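Local coordinates for protein sulfhydryl oxidase 1 (Homo sapiens, PDB 3LLK) that catalyses the oxidation of thiols to disulfides, using bound flavin adenine dinucleotide and passing the electrons to molecular oxygen, at residues P60-Q63 with N64-S68; H67-N70 with E71-R75; N79-P82 with Y83-K87; C227-R231 with L232-V236. All blocks are in the same frame, centred on the assembly; numbering follows the deposited sequence.

Contact 1: residues P60-Q63 with N64-S68; sequences PLVQ and NFLHS
In the opening turns of helix 60-75, residues Pro60 to Gln63 meet Asn64 to Ser68 through the i to i+4 hydrogen bonding that defines an alpha-helix. Pro60 suits the start of such an element, because its lack of an N-H costs nothing where no preceding turn supplies a carbonyl. Pro60 O accepts Asn64 N at 2.9 Å. The same pattern joins Leu61 O to Phe65 N at 3.0 Å, and it continues with Leu66 N to Val62 O at 2.9 Å, the straightest of the set with an N-H...O angle of 162°, and His67 N to Gln63 O at 3.0 Å.

The side chains divide the helix into two faces. On the buried one, Val62 and Leu66 lie alongside each other and point the same way, with Val62 CG1 4.1 Å from Leu66 CD1. CG1 stands anti to the Val62 backbone N (chi1 172°), which carries it toward the following turn. Leu23 of helix 16-30 and Phe56 touch both of these residues, while Phe65 reaches Leu27. Gln63 folds at chi2 (47°), and its amide passes obliquely across Leu66, with OE1 4.0 Å from Leu66 CD1. That amide is held chiefly from outside: NE2 donates to Ala53 O near the end of helix 39-55, and OE1 takes a weak hydrogen bond from Gly58 N in the link before helix 60-75. On the exposed face a water donates to Leu61 O at 2.7 Å and accepts from Asn64 ND2 at 2.9 Å.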
loop_
_atom_site.group_PDB
_atom_site.type_symbol
_atom_site.label_atom_id
_atom_site.label_comp_id
_atom_site.label_asym_id
_atom_site.label_seq_id
_atom_site.Cartn_x
_atom_site.Cartn_y
_atom_site.Cartn_z
ATOM N N PRO A 60 -5.269 -18.041 -4.011
ATOM C CA PRO A 60 -6.064 -18.799 -3.042
ATOM C C PRO A 60 -5.414 -19.058 -1.681
ATOM O O PRO A 60 -6.034 -18.825 -0.649
ATOM C CB PRO A 60 -6.392 -20.089 -3.799
ATOM C CG PRO A 60 -5.226 -20.233 -4.741
ATOM C CD PRO A 60 -5.074 -18.825 -5.244
ATOM N N LEU A 61 -4.180 -19.545 -1.665
ATOM C CA LEU A 61 -3.519 -19.806 -0.388
ATOM C C LEU A 61 -3.338 -18.528 0.436
ATOM O O LEU A 61 -3.521 -18.537 1.653
ATOM C CB LEU A 61 -2.152 -20.458 -0.610
ATOM C CG LEU A 61 -2.089 -21.981 -0.715
ATOM C CD1 LEU A 61 -0.660 -22.406 -1.027
ATOM C CD2 LEU A 61 -2.566 -22.602 0.591
ATOM N N VAL A 62 -2.971 -17.438 -0.234
ATOM C CA VAL A 62 -2.754 -16.163 0.444
ATOM C C VAL A 62 -4.067 -15.562 0.942
ATOM O O VAL A 62 -4.135 -15.040 2.055
ATOM C CB VAL A 62 -2.022 -15.156 -0.484
ATOM C CG1 VAL A 62 -1.964 -13.769 0.163
ATOM C CG2 VAL A 62 -0.609 -15.646 -0.754
ATOM N N GLN A 63 -5.119 -15.650 0.136
ATOM C CA GLN A 63 -6.401 -15.107 0.559
ATOM C C GLN A 63 -6.940 -15.913 1.735
ATOM O O GLN A 63 -7.560 -15.354 2.643
ATOM C CB GLN A 63 -7.395 -15.118 -0.602
ATOM C CG GLN A 63 -8.255 -13.867 -0.678
ATOM C CD GLN A 63 -7.445 -12.583 -0.538
ATOM O OE1 GLN A 63 -6.324 -12.474 -1.041
ATOM N NE2 GLN A 63 -8.017 -11.603 0.146
ATOM N N ASN A 64 -6.702 -17.226 1.727
ATOM C CA ASN A 64 -7.161 -18.074 2.822
ATOM C C ASN A 64 -6.384 -17.704 4.090
ATOM O O ASN A 64 -6.924 -17.710 5.190
ATOM C CB ASN A 64 -6.929 -19.555 2.497
ATOM C CG ASN A 64 -7.333 -20.472 3.645
ATOM O OD1 ASN A 64 -8.518 -20.601 3.962
ATOM N ND2 ASN A 64 -6.344 -21.097 4.287
ATOM N N PHE A 65 -5.104 -17.399 3.916
ATOM C CA PHE A 65 -4.234 -17.019 5.020
ATOM C C PHE A 65 -4.707 -15.694 5.645
ATOM O O PHE A 65 -4.797 -15.573 6.868
ATOM C CB PHE A 65 -2.803 -16.875 4.504
ATOM C CG PHE A 65 -1.878 -16.191 5.458
ATOM C CD1 PHE A 65 -1.354 -16.872 6.550
ATOM C CD2 PHE A 65 -1.521 -14.862 5.257
ATOM C CE1 PHE A 65 -0.483 -16.237 7.430
ATOM C CE2 PHE A 65 -0.651 -14.220 6.128
ATOM C CZ PHE A 65 -0.131 -14.909 7.216
ATOM N N LEU A 66 -5.006 -14.705 4.810
ATOM C CA LEU A 66 -5.469 -13.415 5.315
ATOM C C LEU A 66 -6.811 -13.535 6.035
ATOM O O LEU A 66 -7.032 -12.891 7.067
ATOM C CB LEU A 66 -5.567 -12.396 4.171
ATOM C CG LEU A 66 -4.210 -12.028 3.560
ATOM C CD1 LEU A 66 -4.415 -11.245 2.265
ATOM C CD2 LEU A 66 -3.390 -11.221 4.578
ATOM N N HIS A 67 -7.712 -14.356 5.498
ATOM C CA HIS A 67 -9.019 -14.550 6.133
ATOM C C HIS A 67 -8.831 -15.233 7.491
ATOM O O HIS A 67 -9.518 -14.904 8.468
ATOM C CB HIS A 67 -9.920 -15.411 5.236
ATOM C CG HIS A 67 -11.215 -15.804 5.877
ATOM N ND1 HIS A 67 -12.302 -14.957 5.942
ATOM C CD2 HIS A 67 -11.581 -16.935 6.525
ATOM C CE1 HIS A 67 -13.280 -15.549 6.604
ATOM N NE2 HIS A 67 -12.868 -16.750 6.969
ATOM N N SER A 68 -7.890 -16.173 7.560
ATOM C CA SER A 68 -7.634 -16.891 8.813
ATOM C C SER A 68 -7.041 -15.955 9.872
ATOM O O SER A 68 -7.383 -16.049 11.048
ATOM C CB SER A 68 -6.692 -18.076 8.565
ATOM O OG SER A 68 -6.462 -18.815 9.754
HETATM O O HOH W 1 -3.574 -20.518 3.476
#

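Contact 2: residues H67-N70 with E71-R75; sequences HSVN and EWLKR
Glu71 lays its CG over one face of the His67 imidazole in a CH-pi contact, 3.9 Å from the ring centroid and displaced toward the rim, with NE2 the nearest ring atom. The methylene gets there because Glu71 CG stands anti to its own carbonyl carbon (chi1 -71°), leaning back over the preceding turn; the bend at chi2 keeps the carboxylate beside the imidazole, their planes 31° apart, and within range of Lys74. Lys74 NZ forms a salt bridge with Glu71 OE2 at 2.8 Å, meeting that oxygen on its syn lone pair, and adds a weaker bond to OE1. Glu71 OE2 also accepts from a water at 2.7 Å, and that water donates to Asn70 OD1 at 2.9 Å. A leucine in place of Glu71 would probably leave Lys74 NZ without its counter-charge and the water with one acceptor fewer.

Beneath these groups runs the last part of helix 60-75, whose i to i+4 bonds set the spacing: Glu71 N to His67 O at 2.9 Å, and Lys74 N to Asn70 O at 3.0 Å. The latter turn places the aliphatic part of Lys74 against Asn70, Lys74 CD lying 4.1 Å from Asn70 OD1. Further out, Asn70 packs on Val49, Ala50 and Ala53 of helix 39-55. Leu73 and Val69 face Phe86, and Trp72 lies against Ala89 of helix 83-92.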
loop_
_atom_site.group_PDB
_atom_site.type_symbol
_atom_site.label_atom_id
_atom_site.label_comp_id
_atom_site.label_asym_id
_atom_site.label_seq_id
_atom_site.Cartn_x
_atom_site.Cartn_y
_atom_site.Cartn_z
ATOM N N HIS A 67 -7.712 -14.356 5.498
ATOM C CA HIS A 67 -9.019 -14.550 6.133
ATOM C C HIS A 67 -8.831 -15.233 7.491
ATOM O O HIS A 67 -9.518 -14.904 8.468
ATOM C CB HIS A 67 -9.920 -15.411 5.236
ATOM C CG HIS A 67 -11.215 -15.804 5.877
ATOM N ND1 HIS A 67 -12.302 -14.957 5.942
ATOM C CD2 HIS A 67 -11.581 -16.935 6.525
ATOM C CE1 HIS A 67 -13.280 -15.549 6.604
ATOM N NE2 HIS A 67 -12.868 -16.750 6.969
ATOM N N SER A 68 -7.890 -16.173 7.560
ATOM C CA SER A 68 -7.634 -16.891 8.813
ATOM C C SER A 68 -7.041 -15.955 9.872
ATOM O O SER A 68 -7.383 -16.049 11.048
ATOM C CB SER A 68 -6.692 -18.076 8.565
ATOM O OG SER A 68 -6.462 -18.815 9.754
ATOM N N VAL A 69 -6.159 -15.050 9.456
ATOM C CA VAL A 69 -5.561 -14.106 10.399
ATOM C C VAL A 69 -6.619 -13.094 10.819
ATOM O O VAL A 69 -6.728 -12.753 11.991
ATOM C CB VAL A 69 -4.364 -13.354 9.776
ATOM C CG1 VAL A 69 -3.867 -12.293 10.738
ATOM C CG2 VAL A 69 -3.234 -14.345 9.455
ATOM N N ASN A 70 -7.408 -12.633 9.851
ATOM C CA ASN A 70 -8.467 -11.668 10.113
ATOM C C ASN A 70 -9.420 -12.221 11.178
ATOM O O ASN A 70 -9.743 -11.534 12.152
ATOM C CB ASN A 70 -9.250 -11.379 8.830
ATOM C CG ASN A 70 -10.190 -10.197 8.976
ATOM O OD1 ASN A 70 -11.234 -10.139 8.327
ATOM N ND2 ASN A 70 -9.819 -9.245 9.816
ATOM N N GLU A 71 -9.860 -13.464 10.987
ATOM C CA GLU A 71 -10.783 -14.106 11.924
ATOM C C GLU A 71 -10.161 -14.334 13.300
ATOM O O GLU A 71 -10.830 -14.192 14.326
ATOM C CB GLU A 71 -11.287 -15.433 11.344
ATOM C CG GLU A 71 -12.253 -15.251 10.187
ATOM C CD GLU A 71 -13.335 -14.223 10.495
ATOM O OE1 GLU A 71 -13.983 -14.335 11.560
ATOM O OE2 GLU A 71 -13.545 -13.304 9.675
ATOM N N TRP A 72 -8.879 -14.683 13.325
ATOM C CA TRP A 72 -8.200 -14.885 14.597
ATOM C C TRP A 72 -8.215 -13.572 15.386
ATOM O O TRP A 72 -8.462 -13.562 16.592
ATOM C CB TRP A 72 -6.754 -15.317 14.373
ATOM C CG TRP A 72 -6.015 -15.534 15.653
ATOM C CD1 TRP A 72 -6.028 -16.659 16.429
ATOM C CD2 TRP A 72 -5.170 -14.590 16.326
ATOM N NE1 TRP A 72 -5.239 -16.477 17.541
ATOM C CE2 TRP A 72 -4.702 -15.215 17.505
ATOM C CE3 TRP A 72 -4.764 -13.277 16.050
ATOM C CZ2 TRP A 72 -3.847 -14.570 18.410
ATOM C CZ3 TRP A 72 -3.912 -12.633 16.950
ATOM C CH2 TRP A 72 -3.463 -13.283 18.115
ATOM N N LEU A 73 -7.936 -12.468 14.697
ATOM C CA LEU A 73 -7.924 -11.147 15.326
ATOM C C LEU A 73 -9.301 -10.785 15.864
ATOM O O LEU A 73 -9.426 -10.287 16.987
ATOM C CB LEU A 73 -7.482 -10.074 14.326
ATOM C CG LEU A 73 -5.990 -9.986 14.011
ATOM C CD1 LEU A 73 -5.751 -8.994 12.875
ATOM C CD2 LEU A 73 -5.243 -9.554 15.265
ATOM N N LYS A 74 -10.326 -11.026 15.048
ATOM C CA LYS A 74 -11.701 -10.727 15.425
ATOM C C LYS A 74 -12.124 -11.482 16.679
ATOM O O LYS A 74 -12.937 -10.991 17.454
ATOM C CB LYS A 74 -12.649 -11.056 14.265
ATOM C CG LYS A 74 -12.615 -10.027 13.136
ATOM C CD LYS A 74 -13.260 -10.543 11.856
ATOM C CE LYS A 74 -14.721 -10.896 12.053
ATOM N NZ LYS A 74 -15.311 -11.505 10.826
ATOM N N ARG A 75 -11.567 -12.671 16.885
ATOM C CA ARG A 75 -11.904 -13.465 18.060
ATOM C C ARG A 75 -11.233 -12.990 19.345
ATOM O O ARG A 75 -11.787 -13.167 20.427
ATOM C CB ARG A 75 -11.570 -14.937 17.825
ATOM C CG ARG A 75 -12.641 -15.679 17.062
ATOM C CD ARG A 75 -12.208 -17.095 16.804
ATOM N NE ARG A 75 -11.066 -17.134 15.898
ATOM C CZ ARG A 75 -10.313 -18.209 15.700
ATOM N NH1 ARG A 75 -10.581 -19.334 16.349
ATOM N NH2 ARG A 75 -9.296 -18.159 14.854
HETATM O O HOH W 2 -12.314 -12.632 7.380
#

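Contact 3: residues N79-P82 with Y83-K87; sequences NKIP and YSFFK
Pro82 sits at the N-cap of helix 83-92 and joins it to strand 80-82, meeting Phe85 and Tyr83 as the chain turns. A proline ring has no polar atom with which to cap the first turn, so the contribution of this residue comes from its carbonyl. Pro82 O accepts Phe86 N at 3.1 Å, a donor lying in the carbonyl plane, and also takes a weak bond from Phe85 N, where the N-H...O angle is only 125°. Two successive amides thus converge on one oxygen, which starts the helical bonding.

Phe85 runs alongside the proline ring and points the same way, its CB 4.1 Å from Pro82 CD. With CG anti to the backbone N (chi1 -169°), the phenyl group is carried away from the proline, with the ring edge at Phe85 CD2 still meeting Ile81 CG2 at 4.3 Å. The same Ile81 methyl, CG2, lies 4.4 Å from Phe86 CB, making one branch of the isoleucine an apolar joint between strand and helix. Tyr83 directly follows Pro82, its ring leading away and its OH hydrogen-bonded to Leu27 O. Ser84 OG lies 3.8 Å from Pro82 CB.

The short strand and helix axes approach to 5.4 Å at 66°, a sharp change of direction. Strand 80-82 pairs with strand 36-38, with Ile81 hydrogen-bonded through its backbone to Leu37; the Phe85 ring meets that of Trp72 of helix 60-75 at an incline, and Phe86 inserts between that helix and Leu27 of helix 16-30.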
loop_
_atom_site.group_PDB
_atom_site.type_symbol
_atom_site.label_atom_id
_atom_site.label_comp_id
_atom_site.label_asym_id
_atom_site.label_seq_id
_atom_site.Cartn_x
_atom_site.Cartn_y
_atom_site.Cartn_z
ATOM N N ASN A 79 -8.072 -6.511 25.058
ATOM C CA ASN A 79 -7.740 -5.191 24.547
ATOM C C ASN A 79 -6.250 -5.152 24.219
ATOM O O ASN A 79 -5.791 -4.293 23.469
ATOM C CB ASN A 79 -8.082 -4.123 25.594
ATOM C CG ASN A 79 -8.058 -2.709 25.027
ATOM O OD1 ASN A 79 -6.995 -2.156 24.716
ATOM N ND2 ASN A 79 -9.240 -2.113 24.890
ATOM N N LYS A 80 -5.500 -6.095 24.779
ATOM C CA LYS A 80 -4.061 -6.157 24.554
ATOM C C LYS A 80 -3.663 -7.503 23.972
ATOM O O LYS A 80 -4.084 -8.555 24.462
ATOM C CB LYS A 80 -3.314 -5.926 25.870
ATOM C CG LYS A 80 -3.635 -4.596 26.536
ATOM C CD LYS A 80 -3.164 -4.550 27.989
ATOM C CE LYS A 80 -1.645 -4.482 28.120
ATOM N NZ LYS A 80 -0.972 -5.697 27.603
ATOM N N ILE A 81 -2.848 -7.465 22.922
ATOM C CA ILE A 81 -2.379 -8.681 22.267
ATOM C C ILE A 81 -0.859 -8.643 22.180
ATOM O O ILE A 81 -0.299 -7.817 21.462
ATOM C CB ILE A 81 -2.944 -8.811 20.829
ATOM C CG1 ILE A 81 -4.465 -8.987 20.873
ATOM C CG2 ILE A 81 -2.283 -9.983 20.112
ATOM C CD1 ILE A 81 -5.116 -9.109 19.505
ATOM N N PRO A 82 -0.169 -9.516 22.934
ATOM C CA PRO A 82 1.295 -9.521 22.874
ATOM C C PRO A 82 1.736 -9.884 21.459
ATOM O O PRO A 82 1.150 -10.772 20.822
ATOM C CB PRO A 82 1.682 -10.606 23.880
ATOM C CG PRO A 82 0.568 -10.579 24.875
ATOM C CD PRO A 82 -0.658 -10.423 23.985
ATOM N N TYR A 83 2.762 -9.217 20.952
ATOM C CA TYR A 83 3.199 -9.553 19.610
ATOM C C TYR A 83 3.592 -11.028 19.531
ATOM O O TYR A 83 3.327 -11.697 18.524
ATOM C CB TYR A 83 4.382 -8.696 19.166
ATOM C CG TYR A 83 4.766 -9.015 17.754
ATOM C CD1 TYR A 83 3.931 -8.655 16.689
ATOM C CD2 TYR A 83 5.905 -9.771 17.477
ATOM C CE1 TYR A 83 4.219 -9.048 15.386
ATOM C CE2 TYR A 83 6.202 -10.174 16.176
ATOM C CZ TYR A 83 5.354 -9.812 15.136
ATOM O OH TYR A 83 5.626 -10.236 13.859
ATOM N N SER A 84 4.219 -11.538 20.586
ATOM C CA SER A 84 4.644 -12.939 20.591
ATOM C C SER A 84 3.447 -13.856 20.334
ATOM O O SER A 84 3.569 -14.880 19.665
ATOM C CB SER A 84 5.333 -13.297 21.923
ATOM O OG SER A 84 4.530 -12.972 23.045
ATOM N N PHE A 85 2.292 -13.466 20.859
ATOM C CA PHE A 85 1.058 -14.220 20.687
ATOM C C PHE A 85 0.585 -14.127 19.229
ATOM O O PHE A 85 0.058 -15.089 18.677
ATOM C CB PHE A 85 -0.008 -13.659 21.631
ATOM C CG PHE A 85 -1.236 -14.514 21.743
ATOM C CD1 PHE A 85 -1.129 -15.889 21.947
ATOM C CD2 PHE A 85 -2.502 -13.944 21.676
ATOM C CE1 PHE A 85 -2.271 -16.687 22.086
ATOM C CE2 PHE A 85 -3.650 -14.731 21.814
ATOM C CZ PHE A 85 -3.535 -16.101 22.019
ATOM N N PHE A 86 0.772 -12.961 18.616
ATOM C CA PHE A 86 0.396 -12.752 17.218
ATOM C C PHE A 86 1.355 -13.544 16.316
ATOM O O PHE A 86 0.946 -14.092 15.297
ATOM C CB PHE A 86 0.472 -11.259 16.881
ATOM C CG PHE A 86 0.018 -10.909 15.476
ATOM C CD1 PHE A 86 -1.306 -11.078 15.094
ATOM C CD2 PHE A 86 0.910 -10.349 14.562
ATOM C CE1 PHE A 86 -1.749 -10.685 13.820
ATOM C CE2 PHE A 86 0.484 -9.951 13.285
ATOM C CZ PHE A 86 -0.851 -10.119 12.917
ATOM N N LYS A 87 2.631 -13.601 16.696
ATOM C CA LYS A 87 3.638 -14.334 15.921
ATOM C C LYS A 87 3.295 -15.822 15.880
ATOM O O LYS A 87 3.503 -16.499 14.863
ATOM C CB LYS A 87 5.029 -14.171 16.537
ATOM C CG LYS A 87 6.092 -15.086 15.929
ATOM C CD LYS A 87 7.463 -14.824 16.529
ATOM C CE LYS A 87 8.489 -15.798 15.997
ATOM N NZ LYS A 87 8.112 -17.201 16.343
#

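Contact 4: residues C227-R231 with L232-V236; sequences CHNER and LDVPV
Asn229 and Val236 face each other across an irregular surface loop that doubles back just after the C-X-X-C disulfide Cys224-Cys227, between helices 185-203 and 239-249. Asn229 N donates to Val236 O at 3.0 Å in a nearly straight bond (171°), fastening the neck of the loop. The side chain of Asn229 adds a second tie: Asn229 ND2 donates to Pro235 O at 3.0 Å. This oxygen lies in the plane of the Asn229 amide, but the donor stands well above the Pro235 carbonyl plane, about 45° out of it. Asn229 CG sits anti to its carbonyl carbon (chi1 -79°), which swings the amide across to the returning chain, where Asn229 ND2 also rests 3.8 Å from Pro235 CG. An alanine here removes the ND2 donor, and Pro235 would probably be freer to shift, with Asn229 N to Val236 O the remaining hydrogen bond between these two segments.

Other polar ends near the neck find partners outside the loop. His228 NE2 donates to Pro219 O, and its ring meets Trp237; Glu230 OE1 makes a salt bridge with Arg221. The Cys227 side chain lies about 10 Å from the bound flavin adenine dinucleotide, and from there the loop runs out to the surface.

At its tip, Arg231 bends at chi3 and its guanidinium pairs as a salt bridge with the Asp233 carboxylate, though the modelled separation is too short to be taken literally and the detailed geometry of this surface pair is doubtful. Next to it, Val234 CG2 lies 3.5 Å from Arg231 CB.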
loop_
_atom_site.group_PDB
_atom_site.type_symbol
_atom_site.label_atom_id
_atom_site.label_comp_id
_atom_site.label_asym_id
_atom_site.label_seq_id
_atom_site.Cartn_x
_atom_site.Cartn_y
_atom_site.Cartn_z
ATOM N N CYS A 227 -3.457 10.512 -20.131
ATOM C CA CYS A 227 -3.607 11.057 -18.783
ATOM C C CYS A 227 -3.161 12.507 -18.726
ATOM O O CYS A 227 -3.523 13.246 -17.808
ATOM C CB CYS A 227 -2.755 10.248 -17.797
ATOM S SG CYS A 227 -3.276 8.534 -17.471
ATOM N N HIS A 228 -2.374 12.899 -19.725
ATOM C CA HIS A 228 -1.798 14.237 -19.817
ATOM C C HIS A 228 -2.492 15.213 -20.768
ATOM O O HIS A 228 -2.710 14.894 -21.940
ATOM C CB HIS A 228 -0.333 14.118 -20.247
ATOM C CG HIS A 228 0.513 13.329 -19.299
ATOM N ND1 HIS A 228 1.272 13.920 -18.312
ATOM C CD2 HIS A 228 0.706 11.995 -19.176
ATOM C CE1 HIS A 228 1.899 12.982 -17.623
ATOM N NE2 HIS A 228 1.572 11.806 -18.126
ATOM N N ASN A 229 -2.815 16.402 -20.259
ATOM C CA ASN A 229 -3.435 17.442 -21.077
ATOM C C ASN A 229 -2.323 18.252 -21.748
ATOM O O ASN A 229 -1.148 18.116 -21.395
ATOM C CB ASN A 229 -4.330 18.357 -20.229
ATOM C CG ASN A 229 -5.684 17.727 -19.922
ATOM O OD1 ASN A 229 -6.248 17.008 -20.750
ATOM N ND2 ASN A 229 -6.217 18.008 -18.741
ATOM N N GLU A 230 -2.687 19.093 -22.712
ATOM C CA GLU A 230 -1.693 19.881 -23.432
ATOM C C GLU A 230 -1.666 21.368 -23.099
ATOM O O GLU A 230 -0.593 21.951 -22.950
ATOM C CB GLU A 230 -1.886 19.710 -24.944
ATOM C CG GLU A 230 -1.632 18.300 -25.464
ATOM C CD GLU A 230 -0.251 17.775 -25.099
ATOM O OE1 GLU A 230 -0.015 17.511 -23.900
ATOM O OE2 GLU A 230 0.596 17.630 -26.006
ATOM N N ARG A 231 -2.840 21.978 -22.985
ATOM C CA ARG A 231 -2.928 23.403 -22.699
ATOM C C ARG A 231 -2.465 23.783 -21.305
ATOM O O ARG A 231 -2.629 23.024 -20.348
ATOM C CB ARG A 231 -4.363 23.906 -22.883
ATOM C CG ARG A 231 -4.834 24.002 -24.314
ATOM C CD ARG A 231 -6.296 24.419 -24.342
ATOM N NE ARG A 231 -6.527 25.721 -23.715
ATOM C CZ ARG A 231 -6.428 26.888 -24.348
ATOM N NH1 ARG A 231 -6.098 26.927 -25.637
ATOM N NH2 ARG A 231 -6.678 28.017 -23.701
ATOM N N LEU A 232 -1.894 24.977 -21.200
ATOM C CA LEU A 232 -1.432 25.475 -19.919
ATOM C C LEU A 232 -2.611 26.216 -19.309
ATOM O O LEU A 232 -2.488 26.881 -18.283
ATOM C CB LEU A 232 -0.232 26.403 -20.108
ATOM C CG LEU A 232 0.876 25.811 -20.984
ATOM C CD1 LEU A 232 2.138 26.634 -20.828
ATOM C CD2 LEU A 232 1.139 24.371 -20.591
ATOM N N ASP A 233 -3.756 26.086 -19.974
ATOM C CA ASP A 233 -4.999 26.696 -19.527
ATOM C C ASP A 233 -5.827 25.652 -18.783
ATOM O O ASP A 233 -6.478 25.966 -17.786
ATOM C CB ASP A 233 -5.795 27.234 -20.715
ATOM C CG ASP A 233 -5.763 28.744 -20.790
ATOM O OD1 ASP A 233 -5.872 29.387 -19.725
ATOM O OD2 ASP A 233 -5.644 29.295 -21.903
ATOM N N VAL A 234 -5.799 24.415 -19.279
ATOM C CA VAL A 234 -6.521 23.306 -18.657
ATOM C C VAL A 234 -5.582 22.593 -17.682
ATOM O O VAL A 234 -4.362 22.640 -17.842
ATOM C CB VAL A 234 -7.016 22.285 -19.712
ATOM C CG1 VAL A 234 -8.034 22.939 -20.630
ATOM C CG2 VAL A 234 -5.840 21.750 -20.519
ATOM N N PRO A 235 -6.138 21.913 -16.663
ATOM C CA PRO A 235 -5.295 21.210 -15.688
ATOM C C PRO A 235 -4.223 20.328 -16.326
ATOM O O PRO A 235 -4.328 19.939 -17.492
ATOM C CB PRO A 235 -6.307 20.407 -14.872
ATOM C CG PRO A 235 -7.412 20.153 -15.863
ATOM C CD PRO A 235 -7.546 21.508 -16.518
ATOM N N VAL A 236 -3.183 20.030 -15.556
ATOM C CA VAL A 236 -2.097 19.192 -16.041
ATOM C C VAL A 236 -2.611 17.802 -16.371
ATOM O O VAL A 236 -2.331 17.256 -17.440
ATOM C CB VAL A 236 -0.974 19.069 -14.981
ATOM C CG1 VAL A 236 -0.082 17.870 -15.291
ATOM C CG2 VAL A 236 -0.141 20.340 -14.965
#

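Contacts 1 and 2 are successive spans of helix 60-75, sharing His67 and Ser68, and each sets a buried apolar face against a hydrated one; contact 2 adds a salt bridge. Contact 3 lies a little further along the chain and is a strand-to-helix junction packed against contact 2 by aromatic rings, Trp72 CZ2 coming within 3.4 Å of Phe85 CE2. These three are each partly buried and belong to the N-terminal part of the chain. Contact 4, on the opposite side of the chain's centre and about 43 to 51 Å from the others by centres, is a surface contact; without helix or strand, it relies on specific side-chain and cross-loop bonds.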